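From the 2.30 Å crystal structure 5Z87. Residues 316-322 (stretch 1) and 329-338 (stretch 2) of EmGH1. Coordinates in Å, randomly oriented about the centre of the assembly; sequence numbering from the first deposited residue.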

# COMPACT_ATOMS: atom_id res chain seq x y z
N ASP A 316 -6.87 21.09 12.02
CA ASP A 316 -7.28 20.29 10.88
C ASP A 316 -8.58 20.76 10.23
O ASP A 316 -8.87 20.32 9.11
CB ASP A 316 -7.42 18.82 11.28
CG ASP A 316 -6.13 18.04 11.07
OD1 ASP A 316 -5.22 18.51 10.35
OD2 ASP A 316 -6.04 16.93 11.64
N VAL A 317 -9.37 21.62 10.88
CA VAL A 317 -10.56 22.16 10.21
C VAL A 317 -10.15 23.11 9.10
O VAL A 317 -10.59 22.99 7.96
CB VAL A 317 -11.52 22.83 11.21
CG1 VAL A 317 -12.79 23.26 10.49
CG2 VAL A 317 -11.92 21.88 12.33
N ARG A 318 -9.27 24.07 9.42
CA ARG A 318 -8.70 24.94 8.40
C ARG A 318 -8.07 24.15 7.25
O ARG A 318 -8.14 24.56 6.09
CB ARG A 318 -7.65 25.87 9.02
CG ARG A 318 -7.12 26.90 8.04
CD ARG A 318 -5.88 27.60 8.57
NE ARG A 318 -5.94 27.74 10.01
CZ ARG A 318 -6.46 28.80 10.63
NH1 ARG A 318 -6.95 29.81 9.93
NH2 ARG A 318 -6.48 28.83 11.95
N ARG A 319 -7.44 23.01 7.56
CA ARG A 319 -6.71 22.27 6.54
C ARG A 319 -7.62 21.54 5.57
O ARG A 319 -7.13 21.07 4.54
CB ARG A 319 -5.75 21.29 7.19
CG ARG A 319 -4.53 21.95 7.80
CD ARG A 319 -3.82 20.97 8.68
NE ARG A 319 -2.84 21.62 9.53
CZ ARG A 319 -2.22 20.99 10.52
NH1 ARG A 319 -2.49 19.71 10.75
NH2 ARG A 319 -1.34 21.64 11.28
N ILE A 320 -8.92 21.42 5.87
CA ILE A 320 -9.89 21.00 4.86
C ILE A 320 -9.73 21.85 3.62
O ILE A 320 -9.87 21.37 2.49
CB ILE A 320 -11.32 21.11 5.41
CG1 ILE A 320 -11.54 20.21 6.63
CG2 ILE A 320 -12.35 20.76 4.32
CD1 ILE A 320 -12.86 20.56 7.34
N HIS A 321 -9.44 23.14 3.82
CA HIS A 321 -9.18 24.08 2.75
C HIS A 321 -7.71 24.11 2.38
O HIS A 321 -7.36 23.89 1.22
CB HIS A 321 -9.64 25.48 3.16
CG HIS A 321 -9.08 26.57 2.29
ND1 HIS A 321 -9.40 26.69 0.95
CD2 HIS A 321 -8.20 27.56 2.56
CE1 HIS A 321 -8.74 27.72 0.44
NE2 HIS A 321 -8.01 28.26 1.39
N SER A 322 -6.84 24.35 3.37
CA SER A 322 -5.47 24.78 3.10
C SER A 322 -4.52 23.62 2.77
O SER A 322 -3.45 23.87 2.22
CB SER A 322 -4.91 25.54 4.31
OG SER A 322 -4.81 24.67 5.43
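Stretch 2 329-338: SEAEAAIMGL

How does stretch 2 lie on stretch 1? Ser-329 is extended, and from Glu-330 onward the chain is a helix that runs past Leu-338. It packs against a stretch that is helical at Arg-319 to Ser-322, preceded by residues with helical phi/psi but without the regular bonds. The two run in opposite senses: the early residue Val-317 lies near the late Gly-337, with CA atoms 6.0 Å apart, while His-321 meets Ser-329 and Glu-330 at the start of the other helix. The CA atoms of Ile-320 and Ala-333 come within 5.7 Å, an approach helped by the small side chain of Ala-333.

What fills the space between the backbones? Ala-333 points toward stretch 1, and its CB lies 3.3 Å from Val-317 O, 4.2 Å from Ile-320 CB and 4.1 Å from His-321 CB. Ile-320 also reaches along the helix, placing CG2 4.0 Å from Met-336 SD and CD1 4.1 Å from Gly-337 N. Val-317 CG1 rests 4.0 Å from Ala-334 CA. The absence of a side chain at Gly-337 matters here, because an ideal CB would stand a tight 3.1 Å from Val-317 CG1.

Which polar groups are satisfied across the contact? A single hydrogen bond crosses it: Arg-318 NH1 donates to Glu-330 OE2 at 2.9 Å and 160°, within a salt bridge. Both side chains leave their backbones sideways, yet their ends come nearer, and the carboxylate oxygen meets the guanidinium at its edge, near its plane, where the N-H bonds point. Arg-318 NE and NH2 are hydrogen-bonded to residues just beyond the stretches. His-321 ND1 lies 3.4 Å from Ser-329 N, but the angle is too poor for a hydrogen bond; ND1 is likewise satisfied just outside the stretches. The contact with the imidazole is instead one of packing, with Ser-329 CA and Glu-330 N over one face of the ring.

How are the remaining donors and acceptors met within each stretch? Ser-329 is the N-cap: its OG accepts from Glu-332 N at 3.1 Å, supplying an acceptor to an amide in the first turn, while its carbonyl O accepts from Ala-333 N at 2.9 Å. Further along, Gly-337 N donates to Ala-333 O at 2.9 Å, so that carbonyl is satisfied within its own helix although Ile-320 CD1 packs 3.8 Å from Ala-333 O. In stretch 1, Val-317 O accepts from Ile-320 N at 3.1 Å. Arg-319 points away from the contact, and its NH1 forms a salt bridge with Asp-316 OD1 at 3.0 Å.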

# COMPACT_ATOMS: atom_id res chain seq x y z
N SER A 329 -12.55 27.99 1.04
CA SER A 329 -12.06 29.07 1.88
C SER A 329 -12.05 28.59 3.32
O SER A 329 -12.57 27.52 3.64
CB SER A 329 -12.94 30.31 1.74
OG SER A 329 -14.28 29.98 2.09
N GLU A 330 -11.48 29.41 4.20
CA GLU A 330 -11.51 29.09 5.62
C GLU A 330 -12.93 29.10 6.17
O GLU A 330 -13.31 28.22 6.95
CB GLU A 330 -10.61 30.05 6.39
CG GLU A 330 -9.19 30.06 5.87
CD GLU A 330 -8.26 30.83 6.78
OE1 GLU A 330 -8.66 31.92 7.24
OE2 GLU A 330 -7.14 30.34 7.06
N ALA A 331 -13.75 30.07 5.75
CA ALA A 331 -15.15 30.09 6.16
C ALA A 331 -15.88 28.84 5.69
O ALA A 331 -16.69 28.27 6.45
CB ALA A 331 -15.85 31.33 5.60
N GLU A 332 -15.64 28.40 4.45
CA GLU A 332 -16.25 27.16 3.99
C GLU A 332 -15.73 25.96 4.77
O GLU A 332 -16.47 25.00 4.99
CB GLU A 332 -16.03 26.95 2.48
CG GLU A 332 -16.64 25.62 2.02
CD GLU A 332 -16.76 25.45 0.49
OE1 GLU A 332 -15.80 25.77 -0.24
OE2 GLU A 332 -17.82 24.95 0.04
N ALA A 333 -14.46 26.00 5.20
CA ALA A 333 -13.92 24.89 5.98
C ALA A 333 -14.61 24.77 7.34
O ALA A 333 -15.00 23.67 7.76
CB ALA A 333 -12.40 25.06 6.18
N ALA A 334 -14.77 25.90 8.03
CA ALA A 334 -15.51 25.89 9.30
C ALA A 334 -16.89 25.28 9.11
O ALA A 334 -17.32 24.44 9.91
CB ALA A 334 -15.59 27.32 9.85
N ILE A 335 -17.58 25.65 8.02
CA ILE A 335 -18.94 25.16 7.80
C ILE A 335 -18.94 23.66 7.55
O ILE A 335 -19.78 22.92 8.09
CB ILE A 335 -19.62 25.93 6.65
CG1 ILE A 335 -19.85 27.38 7.04
CG2 ILE A 335 -20.96 25.26 6.30
CD1 ILE A 335 -20.47 28.22 5.92
N MET A 336 -18.02 23.18 6.70
CA MET A 336 -17.94 21.75 6.43
C MET A 336 -17.67 20.94 7.70
O MET A 336 -18.34 19.95 7.97
CB MET A 336 -16.87 21.47 5.38
CG MET A 336 -17.28 21.84 3.98
SD MET A 336 -16.00 21.39 2.78
CE MET A 336 -16.73 22.05 1.28
N GLY A 337 -16.67 21.36 8.49
CA GLY A 337 -16.36 20.64 9.71
C GLY A 337 -17.53 20.59 10.69
O GLY A 337 -17.83 19.54 11.27
N LEU A 338 -18.18 21.73 10.91
CA LEU A 338 -19.27 21.78 11.88
C LEU A 338 -20.46 20.93 11.43
O LEU A 338 -21.00 20.14 12.22
CB LEU A 338 -19.69 23.23 12.12
CG LEU A 338 -20.56 23.44 13.35
CD1 LEU A 338 -19.71 23.26 14.59
CD2 LEU A 338 -21.19 24.84 13.30